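Local coordinates for protein MaoC-like dehydratase (Phytophthora Capsici, PDB 3KH8) that probably catalyses the reversible hydration of enoyl thioesters to 3-hydroxyacyl thioesters, as hot dog-fold hydratases of the MaoC family do, at residues F244-L249 with P284-G288; L262-C267 with E321-T325. One frame throughout, in Å; residues are numbered along the deposited sequence.

How the interactions relate
Both contacts belong to the second, MaoC-like half of the chain and are placed about the same helix, 251-266, one at its approach and the other at its C-terminal end. Interaction 1 pairs the loop just ahead of that helix with the loop joining strands 274-281 and 290-297; interaction 2 sets the last turn of the helix against strand 314-324. Along the chain the segments alternate: 244-249, 262-267, 284-288, then 321-325. The centres of the two contacts lie 27 Å apart and their nearest atoms about 15 Å, so they do not touch. Interaction 1 thus joins loop to loop; interaction 2 lays the hot dog helix on the curved antiparallel sheet itself.

Interaction 1 of 2, residues F244-L249 with P284-G288; sequences FKQPIL and PCFPG
Ile248 and Phe286 meet at the apolar centre: CG2 of Ile248 sits 3.7 Å from Phe286 CE1, and the same methyl reaches Pro284 CB at 3.9 Å. This methyl also lies over the face of the Phe244 ring, whose CE1 touches Pro284 CG at 3.8 Å. Beyond Ile248, Leu249 packs on Pro287 and sends CD2 to Cys285 SG. These are two loops of a hot dog domain, one leading into helix 251-266, the other joining strands 274-281 and 290-297. The carbonyl O of Ile248 is hydrogen-bonded to ND1 of His233, which falls in a sequence resembling the hydratase 2 motif. Backbone to backbone, Leu249 N donates to Cys285 O (2.9 Å, 158° at the hydrogen), while a water accepts from Cys285 N and donates to Leu249 O, making a second, bridged link. Farther out, Lys245 has CG between its backbone N and carbonyl carbon (chi1 58°) and runs extended from there, laying CE over the Phe286 face, 3.9 Å from its centroid. NZ makes an off-centre cation-pi contact with that ring. Gln246 passes beside the ring with its amide plane nearly perpendicular to it (81°), NE2 3.6 Å from Phe286 CB.

Interaction 2 of 2, residues L262-C267 with E321-T325; sequences LFKQFC and EFVYT
Leu262 and Phe266 from the last turns of helix 251-266, with Cys267 just after them, meet Phe322 and Tyr324 of strand 314-324. The axes of the segments 262-266 and 321-324 come within 10.5 Å and cross at -46°, the central helix of a hot dog domain lying on its wrapping sheet. Two CH-pi contacts cross the interface. CB of Leu262 lies over one face of Phe322, 4.0 Å from the ring centroid and offset toward the rim, while both leucine methyls pack against Phe322 CB. Phe266 CB stands almost squarely over the Tyr324 ring, 3.8 Å from its centroid. Between the rings themselves, Phe266 and Tyr324 are oblique, centroids 5.3 Å apart, with Phe266 CD1 3.9 Å from Tyr324 CZ. The sulfur-aromatic contact comes from Cys267: SG lies in the plane of the Phe322 ring, at its edge, 3.7 Å from CZ. Having CG anti to the backbone N (chi1 177°) extends Phe322 toward the helix, where one ring takes the leucine on a face and the cysteine at an edge. Phe274 of the neighbouring strand adds an edge-to-face partner to Phe322. No hydrogen bond joins the two segments; the Tyr324 hydroxyl is hydrogen-bonded to Gln297 NE2 on strand 290-297. All five touching residues are buried, so helix and strand are held by dispersion and aromatic contacts, with the tyrosine hydroxyl satisfied within the sheet.

Interaction 1 of 2, residues F244-L249 with P284-G288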
loop_
_atom_site.group_PDB
_atom_site.type_symbol
_atom_site.label_atom_id
_atom_site.label_comp_id
_atom_site.label_asym_id
_atom_site.label_seq_id
_atom_site.Cartn_x
_atom_site.Cartn_y
_atom_site.Cartn_z
ATOM N N PHE A 244 16.215 11.547 16.694
ATOM C CA PHE A 244 15.114 10.645 17.049
ATOM C C PHE A 244 15.589 9.229 17.397
ATOM O O PHE A 244 16.589 8.754 16.863
ATOM C CB PHE A 244 14.073 10.584 15.921
ATOM C CG PHE A 244 13.495 11.925 15.540
ATOM C CD1 PHE A 244 12.619 12.595 16.394
ATOM C CD2 PHE A 244 13.813 12.510 14.318
ATOM C CE1 PHE A 244 12.081 13.834 16.040
ATOM C CE2 PHE A 244 13.278 13.747 13.953
ATOM C CZ PHE A 244 12.411 14.410 14.817
ATOM N N LYS A 245 14.858 8.563 18.290
ATOM C CA LYS A 245 15.146 7.174 18.682
ATOM C C LYS A 245 14.866 6.188 17.544
ATOM O O LYS A 245 15.499 5.131 17.446
ATOM C CB LYS A 245 14.331 6.781 19.926
ATOM C CG LYS A 245 12.809 6.907 19.761
ATOM C CD LYS A 245 12.052 6.557 21.041
ATOM C CE LYS A 245 10.578 6.919 20.909
ATOM N NZ LYS A 245 9.780 6.518 22.098
ATOM N N GLN A 246 13.903 6.550 16.700
ATOM C CA GLN A 246 13.478 5.735 15.571
ATOM C C GLN A 246 12.864 6.664 14.515
ATOM O O GLN A 246 12.628 7.841 14.803
ATOM C CB GLN A 246 12.481 4.658 16.029
ATOM C CG GLN A 246 11.199 5.189 16.674
ATOM C CD GLN A 246 10.366 4.093 17.316
ATOM O OE1 GLN A 246 10.857 3.327 18.147
ATOM N NE2 GLN A 246 9.095 4.020 16.941
ATOM N N PRO A 247 12.629 6.158 13.287
ATOM C CA PRO A 247 11.971 7.003 12.284
ATOM C C PRO A 247 10.632 7.554 12.782
ATOM O O PRO A 247 9.952 6.901 13.573
ATOM C CB PRO A 247 11.749 6.041 11.115
ATOM C CG PRO A 247 12.852 5.049 11.240
ATOM C CD PRO A 247 13.027 4.852 12.723
ATOM N N ILE A 248 10.274 8.751 12.332
ATOM C CA ILE A 248 8.976 9.340 12.675
ATOM C C ILE A 248 7.943 9.108 11.570
ATOM O O ILE A 248 8.298 8.985 10.395
ATOM C CB ILE A 248 9.090 10.856 12.994
ATOM C CG1 ILE A 248 9.547 11.647 11.757
ATOM C CG2 ILE A 248 10.025 11.082 14.191
ATOM C CD1 ILE A 248 9.348 13.150 11.862
ATOM N N LEU A 249 6.668 9.048 11.954
ATOM C CA LEU A 249 5.578 8.947 10.989
ATOM C C LEU A 249 5.415 10.286 10.278
ATOM O O LEU A 249 5.609 11.335 10.889
ATOM C CB LEU A 249 4.270 8.546 11.689
ATOM C CG LEU A 249 2.997 8.343 10.855
ATOM C CD1 LEU A 249 3.129 7.153 9.880
ATOM C CD2 LEU A 249 1.781 8.167 11.758
ATOM N N PRO A 284 6.401 15.338 17.034
ATOM C CA PRO A 284 6.409 14.166 16.166
ATOM C C PRO A 284 5.630 12.974 16.710
ATOM O O PRO A 284 5.437 12.840 17.922
ATOM C CB PRO A 284 7.898 13.830 16.044
ATOM C CG PRO A 284 8.501 14.336 17.301
ATOM C CD PRO A 284 7.710 15.552 17.684
ATOM N N CYS A 285 5.187 12.127 15.786
ATOM C CA CYS A 285 4.516 10.874 16.091
ATOM C C CYS A 285 5.416 9.721 15.648
ATOM O O CYS A 285 6.123 9.826 14.647
ATOM C CB CYS A 285 3.183 10.816 15.344
ATOM S SG CYS A 285 2.180 9.354 15.653
ATOM N N PHE A 286 5.394 8.625 16.398
ATOM C CA PHE A 286 6.161 7.446 16.022
ATOM C C PHE A 286 5.229 6.348 15.530
ATOM O O PHE A 286 4.195 6.085 16.155
ATOM C CB PHE A 286 7.038 6.966 17.185
ATOM C CG PHE A 286 8.003 8.007 17.673
ATOM C CD1 PHE A 286 9.176 8.271 16.968
ATOM C CD2 PHE A 286 7.731 8.743 18.824
ATOM C CE1 PHE A 286 10.066 9.241 17.408
ATOM C CE2 PHE A 286 8.616 9.715 19.272
ATOM C CZ PHE A 286 9.788 9.967 18.560
ATOM N N PRO A 287 5.576 5.714 14.394
ATOM C CA PRO A 287 4.724 4.638 13.887
ATOM C C PRO A 287 4.547 3.577 14.966
ATOM O O PRO A 287 5.521 3.190 15.617
ATOM C CB PRO A 287 5.524 4.073 12.704
ATOM C CG PRO A 287 6.522 5.120 12.356
ATOM C CD PRO A 287 6.834 5.832 13.635
ATOM N N GLY A 288 3.311 3.139 15.175
ATOM C CA GLY A 288 3.002 2.217 16.265
ATOM C C GLY A 288 2.229 2.867 17.398
ATOM O O GLY A 288 1.579 2.181 18.186
HETATM O O HOH W 1 5.595 12.859 13.113
#

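Interaction 2 of 2, residues L262-C267 with E321-T325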
loop_
_atom_site.group_PDB
_atom_site.type_symbol
_atom_site.label_atom_id
_atom_site.label_comp_id
_atom_site.label_asym_id
_atom_site.label_seq_id
_atom_site.Cartn_x
_atom_site.Cartn_y
_atom_site.Cartn_z
ATOM N N LEU A 262 -12.700 12.979 11.429
ATOM C CA LEU A 262 -13.589 14.096 11.094
ATOM C C LEU A 262 -14.634 13.717 10.045
ATOM O O LEU A 262 -15.812 14.057 10.188
ATOM C CB LEU A 262 -12.779 15.321 10.648
ATOM C CG LEU A 262 -11.908 15.964 11.733
ATOM C CD1 LEU A 262 -10.758 16.746 11.100
ATOM C CD2 LEU A 262 -12.744 16.853 12.660
ATOM N N PHE A 263 -14.204 13.009 9.000
ATOM C CA PHE A 263 -15.123 12.534 7.967
ATOM C C PHE A 263 -16.159 11.583 8.552
ATOM O O PHE A 263 -17.348 11.686 8.240
ATOM C CB PHE A 263 -14.379 11.852 6.803
ATOM C CG PHE A 263 -15.301 11.278 5.753
ATOM C CD1 PHE A 263 -15.837 12.092 4.762
ATOM C CD2 PHE A 263 -15.653 9.929 5.774
ATOM C CE1 PHE A 263 -16.707 11.569 3.796
ATOM C CE2 PHE A 263 -16.521 9.397 4.814
ATOM C CZ PHE A 263 -17.044 10.219 3.821
ATOM N N LYS A 264 -15.696 10.666 9.399
ATOM C CA LYS A 264 -16.553 9.645 10.008
ATOM C C LYS A 264 -17.616 10.269 10.919
ATOM O O LYS A 264 -18.786 9.875 10.884
ATOM C CB LYS A 264 -15.696 8.641 10.789
ATOM C CG LYS A 264 -16.430 7.389 11.241
ATOM C CD LYS A 264 -15.507 6.490 12.057
ATOM C CE LYS A 264 -16.207 5.210 12.478
ATOM N NZ LYS A 264 -15.286 4.329 13.258
ATOM N N GLN A 265 -17.204 11.247 11.722
ATOM C CA GLN A 265 -18.110 11.884 12.680
ATOM C C GLN A 265 -19.119 12.839 12.030
ATOM O O GLN A 265 -20.299 12.833 12.393
ATOM C CB GLN A 265 -17.321 12.592 13.792
ATOM C CG GLN A 265 -18.189 13.243 14.886
ATOM C CD GLN A 265 -19.087 12.255 15.609
ATOM O OE1 GLN A 265 -18.646 11.183 16.022
ATOM N NE2 GLN A 265 -20.356 12.619 15.773
ATOM N N PHE A 266 -18.665 13.625 11.055
ATOM C CA PHE A 266 -19.441 14.772 10.572
ATOM C C PHE A 266 -19.997 14.713 9.147
ATOM O O PHE A 266 -21.017 15.351 8.858
ATOM C CB PHE A 266 -18.643 16.065 10.773
ATOM C CG PHE A 266 -18.269 16.327 12.207
ATOM C CD1 PHE A 266 -19.213 16.816 13.109
ATOM C CD2 PHE A 266 -16.978 16.074 12.656
ATOM C CE1 PHE A 266 -18.875 17.055 14.438
ATOM C CE2 PHE A 266 -16.628 16.306 13.984
ATOM C CZ PHE A 266 -17.576 16.798 14.880
ATOM N N CYS A 267 -19.345 13.975 8.251
ATOM C CA CYS A 267 -19.656 14.107 6.820
ATOM C C CYS A 267 -20.759 13.191 6.272
ATOM O O CYS A 267 -21.121 13.298 5.099
ATOM C CB CYS A 267 -18.384 14.006 5.972
ATOM S SG CYS A 267 -17.267 15.420 6.142
ATOM N N GLU A 321 -8.761 23.217 12.361
ATOM C CA GLU A 321 -10.061 23.756 11.976
ATOM C C GLU A 321 -10.600 23.003 10.764
ATOM O O GLU A 321 -9.969 22.973 9.706
ATOM C CB GLU A 321 -9.973 25.254 11.677
ATOM C CG GLU A 321 -11.287 25.863 11.207
ATOM C CD GLU A 321 -11.126 27.291 10.738
ATOM O OE1 GLU A 321 -11.079 28.196 11.593
ATOM O OE2 GLU A 321 -11.044 27.502 9.509
ATOM N N PHE A 322 -11.766 22.394 10.935
ATOM C CA PHE A 322 -12.411 21.612 9.888
ATOM C C PHE A 322 -13.733 22.271 9.514
ATOM O O PHE A 322 -14.527 22.612 10.390
ATOM C CB PHE A 322 -12.645 20.184 10.387
ATOM C CG PHE A 322 -13.380 19.294 9.414
ATOM C CD1 PHE A 322 -14.589 18.705 9.774
ATOM C CD2 PHE A 322 -12.853 19.022 8.154
ATOM C CE1 PHE A 322 -15.272 17.872 8.890
ATOM C CE2 PHE A 322 -13.525 18.195 7.264
ATOM C CZ PHE A 322 -14.737 17.614 7.632
ATOM N N VAL A 323 -13.955 22.460 8.217
ATOM C CA VAL A 323 -15.220 23.008 7.730
ATOM C C VAL A 323 -15.929 21.978 6.855
ATOM O O VAL A 323 -15.340 21.427 5.921
ATOM C CB VAL A 323 -15.027 24.359 6.977
ATOM C CG1 VAL A 323 -16.364 24.897 6.458
ATOM C CG2 VAL A 323 -14.353 25.389 7.883
ATOM N N TYR A 324 -17.190 21.714 7.182
ATOM C CA TYR A 324 -18.003 20.769 6.434
ATOM C C TYR A 324 -19.388 21.349 6.132
ATOM O O TYR A 324 -19.826 22.304 6.783
ATOM C CB TYR A 324 -18.117 19.436 7.190
ATOM C CG TYR A 324 -18.981 19.488 8.432
ATOM C CD1 TYR A 324 -18.506 20.053 9.617
ATOM C CD2 TYR A 324 -20.275 18.967 8.424
ATOM C CE1 TYR A 324 -19.300 20.104 10.756
ATOM C CE2 TYR A 324 -21.077 19.012 9.560
ATOM C CZ TYR A 324 -20.582 19.582 10.720
ATOM O OH TYR A 324 -21.369 19.631 11.843
ATOM N N THR A 325 -20.059 20.771 5.136
ATOM C CA THR A 325 -21.443 21.123 4.810
ATOM C C THR A 325 -22.390 20.542 5.860
ATOM O O THR A 325 -22.411 19.331 6.086
ATOM C CB THR A 325 -21.842 20.621 3.400
ATOM O OG1 THR A 325 -20.900 21.103 2.436
ATOM C CG2 THR A 325 -23.234 21.112 3.019
#